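Local coordinates for protein tyrosine phosphatase (Orf virus, PDB 5NCR) that removes phosphate from phosphotyrosine and, with its triple substrate specificity, probably also from phosphoserine in proteins, acting as a disulfide-linked viral homodimer, at residues Y152-R155 and D156-A160; A122-G125 and Y126-K130. The protein carries 2 engineered substitutions. All coordinates share one frame; numbering follows the deposited sequence.

Overall arrangement
Both contacts lie in the helical part of the dual specificity phosphatase domain, on two helices that follow each other in the chain. Contact 2 comes first, in the middle of helix 118-134, the helix after strand 108-111; contact 1 closes the C-terminal end of helix 140-158. Their centres are about 15 Å apart, and I154 CD1 meets V127 CG2 at 4.3 Å, apolar packing that joins the two helices. Contact 2 is buried among helices 90-103, 140-158 and 165-177. Contact 1 is only partly buried: through R158 and Y152 it joins the end of its helix both to the probable phosphate-binding loop before helix 118-134 and to the subunit interface.

Contact 1. Residues Y152-R155 and D156-A160; sequences YEIR and DLRGA
R155 and G159 meet where helix 140-158 of the phosphatase domain ends, a helix C-terminus at which G159 is the first residue to leave helical geometry, with a positive phi of 80°. The R155 side chain starts at CB, which merely adjoins the next peptide. The first real contact is made by CG: anti to the backbone N (chi1 -156°), R155 CG passes G159 O at 3.8 Å. From there the chain runs extended through CD to NE, and the last torsion, chi4 -90°, turns one face of the guanidinium to G159 O. That carbonyl oxygen sits above the centre of the flat cation, with R155 CZ 3.6 Å from G159 O. R155 NE forms a salt bridge with E163 OE2, and NH2 is also hydrogen-bonded outside 152-160. The backbone of the same pair is joined too, G159 N donating to R155 O at 2.7 Å.

One residue earlier, I154 and R158 lie side by side and point the same way, I154 CG2 touching R158 CD at 4.1 Å. The R158 chain is bent about its CG-CD bond, and its guanidinium bonds to G27 O, T29 OG1 and G115 O, the last in the loop before helix 118-134 where this family carries its phosphate-binding P-loop. Y152, at the other end, bonds through OH to C15 O and makes a cation-pi contact with R14 of the second subunit. I154 O accepts two backbone bonds, from R158 N at 3.0 Å and, weakly, from L157 N at 3.0 Å.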
loop_
_atom_site.group_PDB
_atom_site.type_symbol
_atom_site.label_atom_id
_atom_site.label_comp_id
_atom_site.label_asym_id
_atom_site.label_seq_id
_atom_site.Cartn_x
_atom_site.Cartn_y
_atom_site.Cartn_z
ATOM N N TYR B 152 5.813 -7.650 3.319
ATOM C CA TYR B 152 5.159 -7.902 4.614
ATOM C C TYR B 152 5.148 -9.382 4.970
ATOM O O TYR B 152 5.253 -9.717 6.139
ATOM C CB TYR B 152 3.780 -7.259 4.689
ATOM C CG TYR B 152 3.912 -5.790 5.035
ATOM C CD1 TYR B 152 4.395 -5.386 6.277
ATOM C CD2 TYR B 152 3.626 -4.805 4.096
ATOM C CE1 TYR B 152 4.586 -4.040 6.580
ATOM C CE2 TYR B 152 3.801 -3.454 4.393
ATOM C CZ TYR B 152 4.275 -3.075 5.646
ATOM O OH TYR B 152 4.511 -1.762 5.972
ATOM N N GLU B 153 5.133 -10.261 3.953
ATOM C CA GLU B 153 5.174 -11.708 4.171
ATOM C C GLU B 153 6.530 -12.112 4.779
ATOM O O GLU B 153 6.557 -12.816 5.799
ATOM C CB GLU B 153 4.906 -12.427 2.844
ATOM C CG GLU B 153 4.702 -13.934 2.916
ATOM C CD GLU B 153 4.005 -14.491 1.681
ATOM O OE1 GLU B 153 4.479 -15.525 1.155
ATOM O OE2 GLU B 153 3.000 -13.889 1.227
ATOM N N ILE B 154 7.650 -11.623 4.202
ATOM C CA ILE B 154 9.005 -11.928 4.676
ATOM C C ILE B 154 9.252 -11.235 6.012
ATOM O O ILE B 154 9.798 -11.867 6.920
ATOM C CB ILE B 154 10.113 -11.632 3.598
ATOM C CG1 ILE B 154 9.858 -12.481 2.334
ATOM C CG2 ILE B 154 11.539 -11.906 4.191
ATOM C CD1 ILE B 154 10.610 -12.031 1.062
ATOM N N ARG B 155 8.821 -9.963 6.144
ATOM C CA ARG B 155 8.978 -9.220 7.397
ATOM C C ARG B 155 8.210 -9.897 8.545
ATOM O O ARG B 155 8.672 -9.859 9.680
ATOM C CB ARG B 155 8.539 -7.760 7.273
ATOM C CG ARG B 155 9.198 -6.846 8.283
ATOM C CD ARG B 155 8.757 -5.421 8.070
ATOM N NE ARG B 155 9.455 -4.492 8.964
ATOM C CZ ARG B 155 9.037 -4.148 10.181
ATOM N NH1 ARG B 155 7.906 -4.647 10.669
ATOM N NH2 ARG B 155 9.734 -3.279 10.909
ATOM N N ASP B 156 7.079 -10.537 8.252
ATOM C CA ASP B 156 6.316 -11.255 9.273
ATOM C C ASP B 156 7.155 -12.427 9.824
ATOM O O ASP B 156 7.113 -12.679 11.028
ATOM C CB ASP B 156 4.975 -11.774 8.702
ATOM C CG ASP B 156 4.053 -12.439 9.718
ATOM O OD1 ASP B 156 4.176 -12.123 10.927
ATOM O OD2 ASP B 156 3.213 -13.293 9.302
ATOM N N LEU B 157 7.908 -13.128 8.943
ATOM C CA LEU B 157 8.730 -14.281 9.346
ATOM C C LEU B 157 10.001 -13.876 10.075
ATOM O O LEU B 157 10.475 -14.621 10.927
ATOM C CB LEU B 157 9.124 -15.140 8.121
ATOM C CG LEU B 157 8.015 -15.759 7.267
ATOM C CD1 LEU B 157 8.589 -16.347 6.008
ATOM C CD2 LEU B 157 7.235 -16.806 8.020
ATOM N N ARG B 158 10.567 -12.726 9.721
ATOM C CA ARG B 158 11.880 -12.288 10.180
ATOM C C ARG B 158 11.887 -11.156 11.196
ATOM O O ARG B 158 12.928 -10.909 11.811
ATOM C CB ARG B 158 12.727 -11.931 8.955
ATOM C CG ARG B 158 13.015 -13.216 8.192
ATOM C CD ARG B 158 14.057 -13.115 7.137
ATOM N NE ARG B 158 15.374 -12.700 7.622
ATOM C CZ ARG B 158 16.289 -13.483 8.184
ATOM N NH1 ARG B 158 16.017 -14.760 8.446
ATOM N NH2 ARG B 158 17.470 -12.989 8.525
ATOM N N GLY B 159 10.758 -10.470 11.350
ATOM C CA GLY B 159 10.614 -9.361 12.294
ATOM C C GLY B 159 11.184 -8.074 11.754
ATOM O O GLY B 159 10.517 -7.040 11.790
ATOM N N ALA B 160 12.455 -8.115 11.313
ATOM C CA ALA B 160 13.136 -6.987 10.699
ATOM C C ALA B 160 13.575 -7.452 9.343
ATOM O O ALA B 160 14.200 -8.518 9.223
ATOM C CB ALA B 160 14.337 -6.578 11.516
#

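Contact 2. Residues A122-G125 and Y126-K130; sequences AAMG and YVMHK
M124 and M128, one turn apart on helix 118-134, form an i to i+4 methionine pair on the buried side of this regular alpha helix, which follows strand 108-111 in the phosphatase fold. The two side chains run alongside each other in the same direction. M124 leaves with CG anti to its N (chi1 -165°) and then bends at chi2, which brings CE to 4.0 Å from M128 SD and 4.2 Å from M128 CG. M128 takes the other course, bent at both chi2 and chi3, and its CG rests 3.3 Å from M124 O. Around the pair stand F147 and Y146 of helix 140-158 and L171 and F175 of helix 165-177, so the pair packs between these two helices.

Y126, on another side, packs on L98 and E102 of helix 90-103, with A122 against L94. V127 and H129 are partly exposed but still packed, V127 on Y146 and T150, H129 on V95 and F175. The solvent side belongs to K130, which is exposed and makes no contact with 122-125. All four backbone bonds between 122-125 and 126-130 are nearly straight, with N-H...O angles of 159 to 164°, and H129 N to G125 O, at 2.8 Å, is the shortest of them. V127 CG2, beside its backbone N, lies 3.3 Å from A123 O.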
loop_
_atom_site.group_PDB
_atom_site.type_symbol
_atom_site.label_atom_id
_atom_site.label_comp_id
_atom_site.label_asym_id
_atom_site.label_seq_id
_atom_site.Cartn_x
_atom_site.Cartn_y
_atom_site.Cartn_z
ATOM N N ALA B 122 18.937 -8.189 -1.280
ATOM C CA ALA B 122 19.247 -9.260 -2.237
ATOM C C ALA B 122 18.074 -10.249 -2.290
ATOM O O ALA B 122 17.619 -10.607 -3.382
ATOM C CB ALA B 122 20.507 -9.983 -1.797
ATOM N N ALA B 123 17.560 -10.631 -1.101
ATOM C CA ALA B 123 16.428 -11.535 -0.930
ATOM C C ALA B 123 15.157 -10.972 -1.639
ATOM O O ALA B 123 14.516 -11.684 -2.396
ATOM C CB ALA B 123 16.158 -11.728 0.550
ATOM N N MET B 124 14.832 -9.700 -1.406
ATOM C CA MET B 124 13.688 -9.017 -2.019
ATOM C C MET B 124 13.846 -8.975 -3.522
ATOM O O MET B 124 12.910 -9.336 -4.246
ATOM C CB MET B 124 13.548 -7.589 -1.461
ATOM C CG MET B 124 12.194 -6.958 -1.769
ATOM S SD MET B 124 10.806 -7.834 -0.955
ATOM C CE MET B 124 9.446 -7.282 -2.017
ATOM N N GLY B 125 15.043 -8.582 -3.982
ATOM C CA GLY B 125 15.333 -8.533 -5.409
ATOM C C GLY B 125 15.140 -9.881 -6.070
ATOM O O GLY B 125 14.475 -9.980 -7.101
ATOM N N TYR B 126 15.683 -10.932 -5.460
ATOM C CA TYR B 126 15.595 -12.285 -6.005
ATOM C C TYR B 126 14.152 -12.841 -6.056
ATOM O O TYR B 126 13.769 -13.465 -7.046
ATOM C CB TYR B 126 16.544 -13.220 -5.266
ATOM C CG TYR B 126 16.433 -14.647 -5.754
ATOM C CD1 TYR B 126 16.685 -14.973 -7.078
ATOM C CD2 TYR B 126 15.972 -15.654 -4.918
ATOM C CE1 TYR B 126 16.510 -16.273 -7.550
ATOM C CE2 TYR B 126 15.845 -16.970 -5.365
ATOM C CZ TYR B 126 16.104 -17.274 -6.684
ATOM O OH TYR B 126 15.928 -18.564 -7.123
ATOM N N VAL B 127 13.369 -12.596 -5.009
ATOM C CA VAL B 127 11.967 -13.003 -4.940
ATOM C C VAL B 127 11.154 -12.267 -6.034
ATOM O O VAL B 127 10.334 -12.890 -6.703
ATOM C CB VAL B 127 11.394 -12.833 -3.513
ATOM C CG1 VAL B 127 9.881 -13.046 -3.514
ATOM C CG2 VAL B 127 12.069 -13.822 -2.537
ATOM N N MET B 128 11.433 -10.979 -6.246
ATOM C CA MET B 128 10.779 -10.164 -7.293
ATOM C C MET B 128 11.167 -10.688 -8.666
ATOM O O MET B 128 10.290 -10.960 -9.492
ATOM C CB MET B 128 11.149 -8.665 -7.176
ATOM C CG MET B 128 10.493 -7.949 -5.993
ATOM S SD MET B 128 8.666 -8.020 -5.920
ATOM C CE MET B 128 8.195 -7.163 -7.480
ATOM N N HIS B 129 12.472 -10.929 -8.871
ATOM C CA HIS B 129 13.010 -11.480 -10.111
ATOM C C HIS B 129 12.390 -12.839 -10.439
ATOM O O HIS B 129 12.021 -13.077 -11.587
ATOM C CB HIS B 129 14.524 -11.637 -10.009
ATOM C CG HIS B 129 15.132 -12.206 -11.247
ATOM N ND1 HIS B 129 15.549 -13.530 -11.304
ATOM C CD2 HIS B 129 15.342 -11.627 -12.448
ATOM C CE1 HIS B 129 16.031 -13.695 -12.524
ATOM N NE2 HIS B 129 15.929 -12.581 -13.243
ATOM N N LYS B 130 12.289 -13.723 -9.439
ATOM C CA LYS B 130 11.734 -15.055 -9.621
ATOM C C LYS B 130 10.266 -14.990 -10.049
ATOM O O LYS B 130 9.876 -15.685 -10.979
ATOM C CB LYS B 130 11.946 -15.892 -8.350
ATOM C CG LYS B 130 11.411 -17.302 -8.462
ATOM C CD LYS B 130 11.948 -18.224 -7.403
ATOM C CE LYS B 130 11.154 -19.530 -7.414
ATOM N NZ LYS B 130 9.742 -19.370 -6.944
#